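Local structure of citryl-CoA lyase (Hydrogenobacter thermophilus, 6HXP) at residues Arg108-Gly113 with Ala191-Ala196; Arg118-Ile123 with Cys166-Asp171; Ser76-Gly81 with Tyr223-Thr228; Asn82-Gly87 with Gly217-Val222. The protein probably cleaves citryl-CoA into acetyl-CoA and oxaloacetate, binds coenzyme A, and belongs to the citrate synthase family. All coordinates share one frame; numbering follows the deposited sequence.

Contact 1. Residues Arg108-Gly113 with Ala191-Ala196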
loop_
_atom_site.group_PDB
_atom_site.type_symbol
_atom_site.label_atom_id
_atom_site.label_comp_id
_atom_site.label_asym_id
_atom_site.label_seq_id
_atom_site.Cartn_x
_atom_site.Cartn_y
_atom_site.Cartn_z
ATOM N N ARG A 108 -21.648 10.092 11.317
ATOM C CA ARG A 108 -21.639 10.444 12.747
ATOM C C ARG A 108 -22.559 11.632 13.006
ATOM O O ARG A 108 -23.344 11.630 13.951
ATOM C CB ARG A 108 -20.203 10.770 13.158
ATOM C CG ARG A 108 -20.030 10.912 14.641
ATOM C CD ARG A 108 -18.582 11.179 14.991
ATOM N NE ARG A 108 -18.409 11.049 16.442
ATOM C CZ ARG A 108 -17.243 11.157 17.068
ATOM N NH1 ARG A 108 -16.146 11.468 16.393
ATOM N NH2 ARG A 108 -17.171 10.982 18.382
ATOM N N PHE A 109 -22.471 12.650 12.143
ATOM C CA PHE A 109 -23.294 13.852 12.275
ATOM C C PHE A 109 -24.806 13.517 12.179
ATOM O O PHE A 109 -25.590 13.973 13.013
ATOM C CB PHE A 109 -22.924 14.848 11.165
ATOM C CG PHE A 109 -23.888 15.999 11.032
ATOM C CD1 PHE A 109 -23.974 16.960 12.014
ATOM C CD2 PHE A 109 -24.739 16.089 9.941
ATOM C CE1 PHE A 109 -24.890 18.014 11.908
ATOM C CE2 PHE A 109 -25.652 17.137 9.830
ATOM C CZ PHE A 109 -25.732 18.087 10.825
ATOM N N ILE A 110 -25.196 12.746 11.163
ATOM C CA ILE A 110 -26.580 12.365 10.962
ATOM C C ILE A 110 -27.082 11.503 12.122
ATOM O O ILE A 110 -28.174 11.748 12.653
ATOM C CB ILE A 110 -26.779 11.676 9.596
ATOM C CG1 ILE A 110 -26.547 12.684 8.470
ATOM C CG2 ILE A 110 -28.184 11.067 9.498
ATOM C CD1 ILE A 110 -26.354 12.056 7.143
ATOM N N GLN A 111 -26.281 10.529 12.554
ATOM C CA GLN A 111 -26.716 9.662 13.653
ATOM C C GLN A 111 -26.796 10.410 14.961
ATOM O O GLN A 111 -27.777 10.256 15.686
ATOM C CB GLN A 111 -25.821 8.438 13.765
ATOM C CG GLN A 111 -25.994 7.511 12.577
ATOM C CD GLN A 111 -25.064 6.344 12.686
ATOM O OE1 GLN A 111 -24.805 5.868 13.796
ATOM N NE2 GLN A 111 -24.644 5.779 11.557
ATOM N N GLU A 112 -25.792 11.234 15.257
ATOM C CA GLU A 112 -25.830 12.007 16.498
ATOM C C GLU A 112 -26.930 13.058 16.468
ATOM O O GLU A 112 -27.565 13.306 17.494
ATOM C CB GLU A 112 -24.444 12.591 16.825
ATOM C CG GLU A 112 -23.471 11.492 17.234
ATOM C CD GLU A 112 -22.056 11.918 17.571
ATOM O OE1 GLU A 112 -21.751 13.125 17.458
ATOM O OE2 GLU A 112 -21.245 11.035 17.934
ATOM N N GLY A 113 -27.187 13.625 15.295
ATOM C CA GLY A 113 -28.250 14.604 15.096
ATOM C C GLY A 113 -29.606 14.015 15.389
ATOM O O GLY A 113 -30.362 14.588 16.172
ATOM N N ALA A 191 -25.750 11.737 1.309
ATOM C CA ALA A 191 -26.861 10.828 0.924
ATOM C C ALA A 191 -26.535 9.368 1.279
ATOM O O ALA A 191 -27.339 8.681 1.932
ATOM C CB ALA A 191 -27.130 10.944 -0.557
ATOM N N ILE A 192 -25.341 8.910 0.914
ATOM C CA ILE A 192 -24.929 7.544 1.263
ATOM C C ILE A 192 -24.824 7.399 2.766
ATOM O O ILE A 192 -25.260 6.404 3.346
ATOM C CB ILE A 192 -23.614 7.220 0.542
ATOM C CG1 ILE A 192 -23.885 7.118 -0.967
ATOM C CG2 ILE A 192 -23.024 5.959 1.094
ATOM C CD1 ILE A 192 -22.658 7.005 -1.774
ATOM N N ALA A 193 -24.270 8.407 3.445
ATOM C CA ALA A 193 -24.203 8.375 4.895
ATOM C C ALA A 193 -25.612 8.251 5.519
ATOM O O ALA A 193 -25.793 7.482 6.466
ATOM C CB ALA A 193 -23.519 9.634 5.416
ATOM N N ALA A 194 -26.616 8.996 4.990
ATOM C CA ALA A 194 -27.956 8.918 5.520
ATOM C C ALA A 194 -28.546 7.528 5.323
ATOM O O ALA A 194 -29.167 6.965 6.230
ATOM C CB ALA A 194 -28.841 9.934 4.820
ATOM N N ILE A 195 -28.338 6.954 4.149
ATOM C CA ILE A 195 -28.911 5.645 3.818
ATOM C C ILE A 195 -28.237 4.561 4.666
ATOM O O ILE A 195 -28.921 3.709 5.206
ATOM C CB ILE A 195 -28.767 5.402 2.314
ATOM C CG1 ILE A 195 -29.742 6.342 1.565
ATOM C CG2 ILE A 195 -29.039 3.941 1.926
ATOM C CD1 ILE A 195 -29.357 6.618 0.222
ATOM N N ALA A 196 -26.908 4.597 4.785
ATOM C CA ALA A 196 -26.210 3.602 5.591
ATOM C C ALA A 196 -26.628 3.751 7.060
ATOM O O ALA A 196 -26.739 2.760 7.779
ATOM C CB ALA A 196 -24.704 3.762 5.452
#

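Contact 2. Residues Arg118-Ile123 with Cys166-Asp171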
loop_
_atom_site.group_PDB
_atom_site.type_symbol
_atom_site.label_atom_id
_atom_site.label_comp_id
_atom_site.label_asym_id
_atom_site.label_seq_id
_atom_site.Cartn_x
_atom_site.Cartn_y
_atom_site.Cartn_z
ATOM N N ARG A 118 -32.522 17.217 19.241
ATOM C CA ARG A 118 -32.457 18.683 19.284
ATOM C C ARG A 118 -33.006 19.116 17.945
ATOM O O ARG A 118 -32.980 18.331 17.000
ATOM C CB ARG A 118 -31.017 19.202 19.437
ATOM C CG ARG A 118 -30.409 19.005 20.814
ATOM C CD ARG A 118 -28.922 19.317 20.804
ATOM N NE ARG A 118 -28.642 20.682 20.351
ATOM C CZ ARG A 118 -27.445 21.115 19.962
ATOM N NH1 ARG A 118 -26.401 20.295 19.963
ATOM N NH2 ARG A 118 -27.285 22.369 19.563
ATOM N N SER A 119 -33.502 20.343 17.849
ATOM C CA SER A 119 -34.078 20.816 16.594
ATOM C C SER A 119 -32.997 20.976 15.532
ATOM O O SER A 119 -31.846 21.286 15.841
ATOM C CB SER A 119 -34.793 22.153 16.792
ATOM O OG SER A 119 -33.854 23.201 16.958
ATOM N N VAL A 120 -33.381 20.783 14.285
ATOM C CA VAL A 120 -32.472 20.964 13.155
ATOM C C VAL A 120 -31.965 22.423 13.151
ATOM O O VAL A 120 -30.775 22.643 12.977
ATOM C CB VAL A 120 -33.150 20.547 11.832
ATOM C CG1 VAL A 120 -32.329 20.985 10.624
ATOM C CG2 VAL A 120 -33.380 19.037 11.801
ATOM N N GLU A 121 -32.846 23.407 13.467
ATOM C CA GLU A 121 -32.448 24.815 13.555
ATOM C C GLU A 121 -31.267 25.019 14.509
ATOM O O GLU A 121 -30.316 25.730 14.172
ATOM C CB GLU A 121 -33.629 25.684 14.027
ATOM C CG GLU A 121 -33.308 27.173 14.028
ATOM C CD GLU A 121 -34.380 28.038 14.648
ATOM O OE1 GLU A 121 -34.059 28.776 15.607
ATOM O OE2 GLU A 121 -35.540 27.970 14.184
ATOM N N ASP A 122 -31.362 24.442 15.711
ATOM C CA ASP A 122 -30.355 24.590 16.762
ATOM C C ASP A 122 -29.052 23.936 16.391
ATOM O O ASP A 122 -27.991 24.544 16.582
ATOM C CB ASP A 122 -30.877 24.036 18.106
ATOM C CG ASP A 122 -31.882 24.938 18.812
ATOM O OD1 ASP A 122 -32.080 26.095 18.353
ATOM O OD2 ASP A 122 -32.452 24.503 19.837
ATOM N N ILE A 123 -29.130 22.702 15.847
ATOM C CA ILE A 123 -27.954 21.960 15.406
ATOM C C ILE A 123 -27.216 22.764 14.331
ATOM O O ILE A 123 -26.013 22.941 14.443
ATOM C CB ILE A 123 -28.339 20.538 14.916
ATOM C CG1 ILE A 123 -28.746 19.623 16.095
ATOM C CG2 ILE A 123 -27.177 19.902 14.138
ATOM C CD1 ILE A 123 -29.557 18.352 15.699
ATOM N N CYS A 166 -32.724 9.790 6.703
ATOM C CA CYS A 166 -32.853 10.462 5.403
ATOM C C CYS A 166 -33.523 11.824 5.597
ATOM O O CYS A 166 -33.079 12.837 5.032
ATOM C CB CYS A 166 -33.641 9.614 4.427
ATOM S SG CYS A 166 -32.782 8.126 3.895
ATOM N N LYS A 167 -34.610 11.857 6.399
ATOM C CA LYS A 167 -35.358 13.101 6.667
ATOM C C LYS A 167 -34.481 14.139 7.330
ATOM O O LYS A 167 -34.476 15.301 6.908
ATOM C CB LYS A 167 -36.578 12.815 7.559
ATOM C CG LYS A 167 -37.416 14.055 7.872
ATOM C CD LYS A 167 -38.653 13.692 8.646
ATOM C CE LYS A 167 -39.317 14.855 9.379
ATOM N NZ LYS A 167 -39.286 16.109 8.593
ATOM N N PHE A 168 -33.741 13.728 8.367
ATOM C CA PHE A 168 -32.807 14.610 9.070
ATOM C C PHE A 168 -31.786 15.190 8.099
ATOM O O PHE A 168 -31.594 16.395 8.065
ATOM C CB PHE A 168 -32.077 13.866 10.211
ATOM C CG PHE A 168 -31.116 14.766 10.969
ATOM C CD1 PHE A 168 -31.572 15.592 11.986
ATOM C CD2 PHE A 168 -29.760 14.787 10.657
ATOM C CE1 PHE A 168 -30.699 16.445 12.654
ATOM C CE2 PHE A 168 -28.888 15.645 11.316
ATOM C CZ PHE A 168 -29.355 16.448 12.330
ATOM N N ALA A 169 -31.161 14.336 7.288
ATOM C CA ALA A 169 -30.146 14.816 6.342
ATOM C C ALA A 169 -30.711 15.856 5.370
ATOM O O ALA A 169 -30.070 16.873 5.101
ATOM C CB ALA A 169 -29.546 13.650 5.576
ATOM N N GLU A 170 -31.925 15.642 4.873
ATOM C CA GLU A 170 -32.545 16.626 3.955
ATOM C C GLU A 170 -33.031 17.845 4.686
ATOM O O GLU A 170 -32.931 18.965 4.156
ATOM C CB GLU A 170 -33.662 15.955 3.154
ATOM C CG GLU A 170 -33.107 14.887 2.234
ATOM C CD GLU A 170 -33.918 14.640 0.987
ATOM O OE1 GLU A 170 -35.066 14.171 1.118
ATOM O OE2 GLU A 170 -33.448 15.023 -0.106
ATOM N N ASP A 171 -33.552 17.677 5.919
ATOM C CA ASP A 171 -33.988 18.831 6.707
ATOM C C ASP A 171 -32.807 19.755 6.991
ATOM O O ASP A 171 -32.976 20.969 6.963
ATOM C CB ASP A 171 -34.616 18.394 8.042
ATOM C CG ASP A 171 -36.027 17.853 7.931
ATOM O OD1 ASP A 171 -36.626 17.973 6.842
ATOM O OD2 ASP A 171 -36.499 17.229 8.905
#

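Contact 3. Residues Ser76-Gly81 with Tyr223-Thr228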
loop_
_atom_site.group_PDB
_atom_site.type_symbol
_atom_site.label_atom_id
_atom_site.label_comp_id
_atom_site.label_asym_id
_atom_site.label_seq_id
_atom_site.Cartn_x
_atom_site.Cartn_y
_atom_site.Cartn_z
ATOM N N SER A 76 -0.570 5.269 -11.799
ATOM C CA SER A 76 0.865 5.580 -11.704
ATOM C C SER A 76 1.603 4.367 -11.120
ATOM O O SER A 76 2.644 3.980 -11.651
ATOM C CB SER A 76 1.123 6.818 -10.842
ATOM O OG SER A 76 0.526 7.940 -11.467
ATOM N N VAL A 77 1.074 3.726 -10.078
ATOM C CA VAL A 77 1.693 2.511 -9.556
ATOM C C VAL A 77 1.703 1.394 -10.619
ATOM O O VAL A 77 2.714 0.741 -10.812
ATOM C CB VAL A 77 1.015 2.108 -8.247
ATOM C CG1 VAL A 77 1.369 0.691 -7.846
ATOM C CG2 VAL A 77 1.436 3.083 -7.148
ATOM N N ALA A 78 0.600 1.226 -11.358
ATOM C CA ALA A 78 0.576 0.247 -12.428
ATOM C C ALA A 78 1.656 0.571 -13.472
ATOM O O ALA A 78 2.373 -0.338 -13.933
ATOM C CB ALA A 78 -0.789 0.284 -13.106
ATOM N N SER A 79 1.806 1.847 -13.813
ATOM C CA SER A 79 2.806 2.323 -14.786
ATOM C C SER A 79 4.255 1.970 -14.367
ATOM O O SER A 79 5.154 1.805 -15.223
ATOM C CB SER A 79 2.651 3.822 -14.993
ATOM O OG SER A 79 3.338 4.249 -16.180
ATOM N N GLY A 80 4.496 1.898 -13.054
ATOM C CA GLY A 80 5.793 1.498 -12.548
ATOM C C GLY A 80 6.114 0.026 -12.824
ATOM O O GLY A 80 7.257 -0.411 -12.616
ATOM N N GLY A 81 5.135 -0.746 -13.284
ATOM C CA GLY A 81 5.298 -2.151 -13.668
ATOM C C GLY A 81 4.956 -3.075 -12.521
ATOM O O GLY A 81 5.806 -3.736 -11.918
ATOM N N TYR A 223 -6.389 -2.150 -14.953
ATOM C CA TYR A 223 -6.336 -3.073 -16.094
ATOM C C TYR A 223 -6.113 -2.265 -17.391
ATOM O O TYR A 223 -5.340 -2.662 -18.262
ATOM C CB TYR A 223 -7.637 -3.893 -16.163
ATOM C CG TYR A 223 -7.752 -4.726 -17.416
ATOM C CD1 TYR A 223 -7.101 -5.952 -17.532
ATOM C CD2 TYR A 223 -8.467 -4.266 -18.508
ATOM C CE1 TYR A 223 -7.207 -6.712 -18.705
ATOM C CE2 TYR A 223 -8.471 -4.961 -19.713
ATOM C CZ TYR A 223 -7.873 -6.198 -19.790
ATOM O OH TYR A 223 -7.959 -6.851 -21.008
ATOM N N GLU A 224 -6.843 -1.174 -17.567
ATOM C CA GLU A 224 -6.689 -0.351 -18.759
ATOM C C GLU A 224 -5.258 0.189 -18.861
ATOM O O GLU A 224 -4.628 0.125 -19.932
ATOM C CB GLU A 224 -7.723 0.780 -18.750
ATOM C CG GLU A 224 -7.720 1.560 -20.052
ATOM C CD GLU A 224 -8.763 2.646 -20.091
ATOM O OE1 GLU A 224 -8.776 3.500 -19.186
ATOM O OE2 GLU A 224 -9.604 2.627 -21.026
ATOM N N GLU A 225 -4.694 0.671 -17.736
ATOM C CA GLU A 225 -3.336 1.191 -17.777
ATOM C C GLU A 225 -2.339 0.064 -18.182
ATOM O O GLU A 225 -1.434 0.292 -18.985
ATOM C CB GLU A 225 -2.933 1.738 -16.409
ATOM C CG GLU A 225 -1.610 2.492 -16.416
ATOM C CD GLU A 225 -1.629 3.807 -17.172
ATOM O OE1 GLU A 225 -2.698 4.469 -17.192
ATOM O OE2 GLU A 225 -0.569 4.199 -17.728
ATOM N N LEU A 226 -2.491 -1.123 -17.600
ATOM C CA LEU A 226 -1.571 -2.226 -17.874
ATOM C C LEU A 226 -1.645 -2.782 -19.281
ATOM O O LEU A 226 -0.643 -3.319 -19.749
ATOM C CB LEU A 226 -1.806 -3.367 -16.891
ATOM C CG LEU A 226 -1.438 -3.083 -15.429
ATOM C CD1 LEU A 226 -1.880 -4.230 -14.518
ATOM C CD2 LEU A 226 0.083 -2.828 -15.292
ATOM N N THR A 227 -2.813 -2.711 -19.924
ATOM C CA THR A 227 -3.030 -3.339 -21.219
ATOM C C THR A 227 -3.069 -2.382 -22.367
ATOM O O THR A 227 -3.035 -2.845 -23.519
ATOM C CB THR A 227 -4.325 -4.176 -21.169
ATOM O OG1 THR A 227 -5.455 -3.318 -20.959
ATOM C CG2 THR A 227 -4.242 -5.289 -20.124
ATOM N N THR A 228 -3.155 -1.058 -22.123
ATOM C CA THR A 228 -3.225 -0.102 -23.233
ATOM C C THR A 228 -2.109 0.934 -23.263
ATOM O O THR A 228 -2.060 1.703 -24.220
ATOM C CB THR A 228 -4.598 0.597 -23.270
ATOM O OG1 THR A 228 -4.723 1.527 -22.218
ATOM C CG2 THR A 228 -5.747 -0.364 -23.220
HETATM O O HOH W 1 1.778 3.063 -18.040
#

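Contact 4. Residues Asn82-Gly87 with Gly217-Val222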
loop_
_atom_site.group_PDB
_atom_site.type_symbol
_atom_site.label_atom_id
_atom_site.label_comp_id
_atom_site.label_asym_id
_atom_site.label_seq_id
_atom_site.Cartn_x
_atom_site.Cartn_y
_atom_site.Cartn_z
ATOM N N ASN A 82 3.680 -3.093 -12.183
ATOM C CA ASN A 82 3.184 -3.827 -11.039
ATOM C C ASN A 82 1.946 -4.641 -11.402
ATOM O O ASN A 82 1.242 -4.345 -12.380
ATOM C CB ASN A 82 2.824 -2.860 -9.915
ATOM C CG ASN A 82 4.010 -2.368 -9.172
ATOM O OD1 ASN A 82 4.674 -3.160 -8.433
ATOM N ND2 ASN A 82 4.391 -1.120 -9.340
ATOM N N SER A 83 1.685 -5.671 -10.613
ATOM C CA SER A 83 0.523 -6.522 -10.774
ATOM C C SER A 83 -0.733 -5.722 -10.465
ATOM O O SER A 83 -0.741 -4.703 -9.742
ATOM C CB SER A 83 0.636 -7.708 -9.822
ATOM O OG SER A 83 -0.413 -8.657 -9.989
ATOM N N LEU A 84 -1.833 -6.172 -11.000
ATOM C CA LEU A 84 -3.088 -5.466 -10.833
ATOM C C LEU A 84 -3.482 -5.222 -9.373
ATOM O O LEU A 84 -3.976 -4.135 -9.049
ATOM C CB LEU A 84 -4.161 -6.215 -11.613
ATOM C CG LEU A 84 -5.521 -5.548 -11.667
ATOM C CD1 LEU A 84 -6.126 -5.671 -13.031
ATOM C CD2 LEU A 84 -6.443 -6.090 -10.589
ATOM N N ASN A 85 -3.232 -6.178 -8.456
ATOM C CA ASN A 85 -3.586 -5.922 -7.064
ATOM C C ASN A 85 -2.843 -4.756 -6.462
ATOM O O ASN A 85 -3.361 -4.056 -5.598
ATOM C CB ASN A 85 -3.382 -7.131 -6.188
ATOM C CG ASN A 85 -1.958 -7.554 -6.040
ATOM O OD1 ASN A 85 -1.277 -7.830 -7.080
ATOM N ND2 ASN A 85 -1.428 -7.585 -4.810
ATOM N N VAL A 86 -1.584 -4.576 -6.881
ATOM C CA VAL A 86 -0.743 -3.530 -6.327
ATOM C C VAL A 86 -1.243 -2.148 -6.759
ATOM O O VAL A 86 -1.374 -1.233 -5.940
ATOM C CB VAL A 86 0.711 -3.782 -6.711
ATOM C CG1 VAL A 86 1.627 -2.648 -6.229
ATOM C CG2 VAL A 86 1.221 -5.121 -6.198
ATOM N N GLY A 87 -1.619 -1.990 -8.038
ATOM C CA GLY A 87 -2.188 -0.738 -8.474
ATOM C C GLY A 87 -3.511 -0.440 -7.777
ATOM O O GLY A 87 -3.787 0.679 -7.355
ATOM N N GLY A 217 -14.163 0.086 -10.171
ATOM C CA GLY A 217 -13.635 1.147 -11.021
ATOM C C GLY A 217 -12.111 1.156 -10.998
ATOM O O GLY A 217 -11.466 1.288 -12.050
ATOM N N LEU A 218 -11.507 1.001 -9.805
ATOM C CA LEU A 218 -10.042 0.951 -9.747
ATOM C C LEU A 218 -9.502 -0.219 -10.553
ATOM O O LEU A 218 -8.474 -0.100 -11.220
ATOM C CB LEU A 218 -9.539 0.898 -8.324
ATOM C CG LEU A 218 -9.861 2.131 -7.461
ATOM C CD1 LEU A 218 -9.463 1.883 -6.002
ATOM C CD2 LEU A 218 -9.199 3.375 -8.015
ATOM N N VAL A 219 -10.149 -1.393 -10.429
ATOM C CA VAL A 219 -9.711 -2.537 -11.225
ATOM C C VAL A 219 -9.755 -2.198 -12.700
ATOM O O VAL A 219 -8.811 -2.499 -13.454
ATOM C CB VAL A 219 -10.605 -3.766 -10.913
ATOM C CG1 VAL A 219 -10.353 -4.876 -11.933
ATOM C CG2 VAL A 219 -10.346 -4.297 -9.492
ATOM N N ALA A 220 -10.878 -1.584 -13.143
ATOM C CA ALA A 220 -10.965 -1.209 -14.555
ATOM C C ALA A 220 -9.838 -0.266 -14.987
ATOM O O ALA A 220 -9.249 -0.443 -16.061
ATOM C CB ALA A 220 -12.318 -0.591 -14.852
ATOM N N HIS A 221 -9.551 0.736 -14.163
ATOM C CA HIS A 221 -8.499 1.718 -14.471
ATOM C C HIS A 221 -7.104 1.068 -14.511
ATOM O O HIS A 221 -6.324 1.355 -15.403
ATOM C CB HIS A 221 -8.513 2.860 -13.446
ATOM C CG HIS A 221 -9.549 3.875 -13.768
ATOM N ND1 HIS A 221 -9.325 4.880 -14.700
ATOM C CD2 HIS A 221 -10.837 3.972 -13.319
ATOM C CE1 HIS A 221 -10.475 5.552 -14.781
ATOM N NE2 HIS A 221 -11.423 5.030 -13.992
ATOM N N VAL A 222 -6.807 0.220 -13.538
ATOM C CA VAL A 222 -5.505 -0.414 -13.516
ATOM C C VAL A 222 -5.344 -1.381 -14.676
ATOM O O VAL A 222 -4.308 -1.425 -15.334
ATOM C CB VAL A 222 -5.279 -1.089 -12.152
ATOM C CG1 VAL A 222 -3.989 -1.926 -12.159
ATOM C CG2 VAL A 222 -5.225 -0.046 -11.069
#

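Contact 1. Residues Arg108-Gly113 with Ala191-Ala196
Gln111 NE2, next in sequence to the Ile110 side chain that meets Ala193 and Ala194, is gripped by two hydrogen bonds, to Ser197 OG and Phe201 O. Ser197 OG also bonds Ala193 O, so this serine just beyond 191-196 ties the amide of one helix to the backbone of the other. Helices 101-116 and 188-198 pack here within the largely helical citrate synthase fold, and the touching residues are buried. A single methyl carries the apolar contact. Ile110 CG1 stands anti to the carbonyl carbon (chi1 -67°), and the extended second torsion sends CD1 across to the alanine helix, where it lies 4.1 Å from Ala193 CB and 4.0 Å from Ala194 CB. The same methyl comes within 3.8 Å of Ala194 N, so it rests on the helix backbone as well as on the two small side chains. Helix 164-180 closes in through Ala169, which touches both Ile110 and Ala194. The side chain of Ala193 is about 9 Å from the bound coenzyme A, too far to touch it. On the exposed flank of helix 101-116, Arg108 NE forms a salt bridge with Glu112 OE2 at 3.2 Å, meeting that oxygen from above the carboxylate plane.

Contact 2. Residues Arg118-Ile123 with Cys166-Asp171
Val120 and Ile123 at the start of helix 120-129 both meet the Phe168 ring of helix 164-180 at one corner, CE1, from directions roughly at right angles, and this is the tight part of the contact. Ile123 CD1 comes to the ring edge, near its plane, at 3.8 Å from Phe168 CE1. Val120 CG2 approaches the same CE1 obliquely, also at 3.8 Å. The ring reaches them because Phe168 CG is anti to the backbone N (chi1 -179°), which swings it toward helix 120-129. The other valine methyl, CG1, lies against the backbone at 3.7 Å from Asp171 O. An alanine in place of Val120 would probably open a gap beside Phe168 CE1 and Asp171, leaving the ring less firmly held on that side. On the solvent side no polar bond crosses, and the polar groups pair within their own segments: Asp171 OD2 accepts from the exposed Lys167 NZ on its syn lone pair at 3.0 Å, a salt bridge one turn back on its own helix, while Ser119 OG accepts from Asp122 N at 3.1 Å. Near the ring, Tyr137, a coenzyme A-binding residue, bonds Ala169 O through its hydroxyl. The contact thus joins a serine N-capped helix start to a helix beside the coenzyme A site of the citrate synthase fold.

Contact 3. Residues Ser76-Gly81 with Tyr223-Thr228
Of the two flat groups on the helix whose Glu225 and Leu226 meet Ala78 and Ser79, the Glu225 carboxylate lies at the contact and the Tyr223 ring turns away from it. One face of the ring carries Thr227 CG2, 3.5 Å above its plane and offset toward the rim. The carboxylate is held at both oxygens, OE1 by a salt bridge to Arg75 NE and OE2 by one to Lys234 NZ. A water also donates to Glu225 OE2 at 2.6 Å and lies 2.7 Å from Ser79 OG, which bonds Lys234 N as well. Glu225 bends at its second torsion (chi2 68°), turning the acid toward these partners while CG stays 4.1 Å from Ala78 CB. Leu226 completes the apolar part: CD2 sits 3.9 Å from that methyl and 3.6 Å from Ala78 O. At the helix end, Thr227 OG1 donates to Tyr223 O at 2.8 Å and Thr228 OG1 to Glu224 O at 2.7 Å, each from the carbonyl face opposite the backbone NH of its own residue. Helix 69-79 thus packs against the last turns of helix 206-228, helix 84-93 adjoins both through Val86 and Leu84, and Glu224 reaches Thr7 and Gly8 of a third subunit, at the end of strand 5-7.

Contact 4. Residues Asn82-Gly87 with Gly217-Val222
Val222 stands over Gly87 and Leu84 where helix 84-93 packs on helix 206-228, a buried helix-helix contact of the citrate synthase fold with no hydrogen bond between the two segments. One set of contacts is side chain against backbone. Val222 points toward the first turn of helix 84-93, and its two methyls divide the work. CG1, anti to the backbone N (chi1 173°), lies 3.8 Å from Leu84 O, while CG2, anti to the carbonyl carbon, presses on the peptide of Gly87. The helices come close here, with CA atoms of Gly87 and Val222 6.0 Å apart, and a beta carbon at Gly87 would clash with Val222 CG1. A second set is side chain against side chain. Leu84 CG lies 4.0 Å from Val222 CG1, and Leu84 CD2 is 4.3 Å from Val219 CG1; Leu84 has two conformers, so the place of its methyls is less certain. An alanine in place of Val222 would probably leave a gap above Gly87 and beside Leu84. Polar groups face other ways. His221 bonds Asp63 OD2 through NE2 and Arg75 NH1 through ND1, and its ring edge meets Gly217 C in plane. Asn85 bonds both Val92 O and Lys207 NZ of the third subunit, whose Ile211 also packs on Leu84, so the contact adjoins a subunit interface of the tetramer. Between the two segments, the nearest approach is Val222 CG2 to Gly87 C, 3.7 Å.

The four contacts form two pairs on opposite sides of the chain's centre. Contacts 1 and 2 have centres 11 Å apart and touch, with Gly113 CA 3.5 Å from Phe168 CZ and Phe109 CE1 3.7 Å from Ile123 CG2. They lie on the coenzyme A side: the side chain of Ile123 is about 11 Å from the bound coenzyme A, a little farther than Ala193 of contact 1. Contacts 3 and 4, with centres 7 Å apart, share helix 206-228 and touch the third subunit; Val77 O and Asn82 ND2 link them at 2.9 Å. Contacts 1 and 4 do not touch, their nearest atoms being about 14 Å apart, though helix 188-198 leads on to helix 206-228.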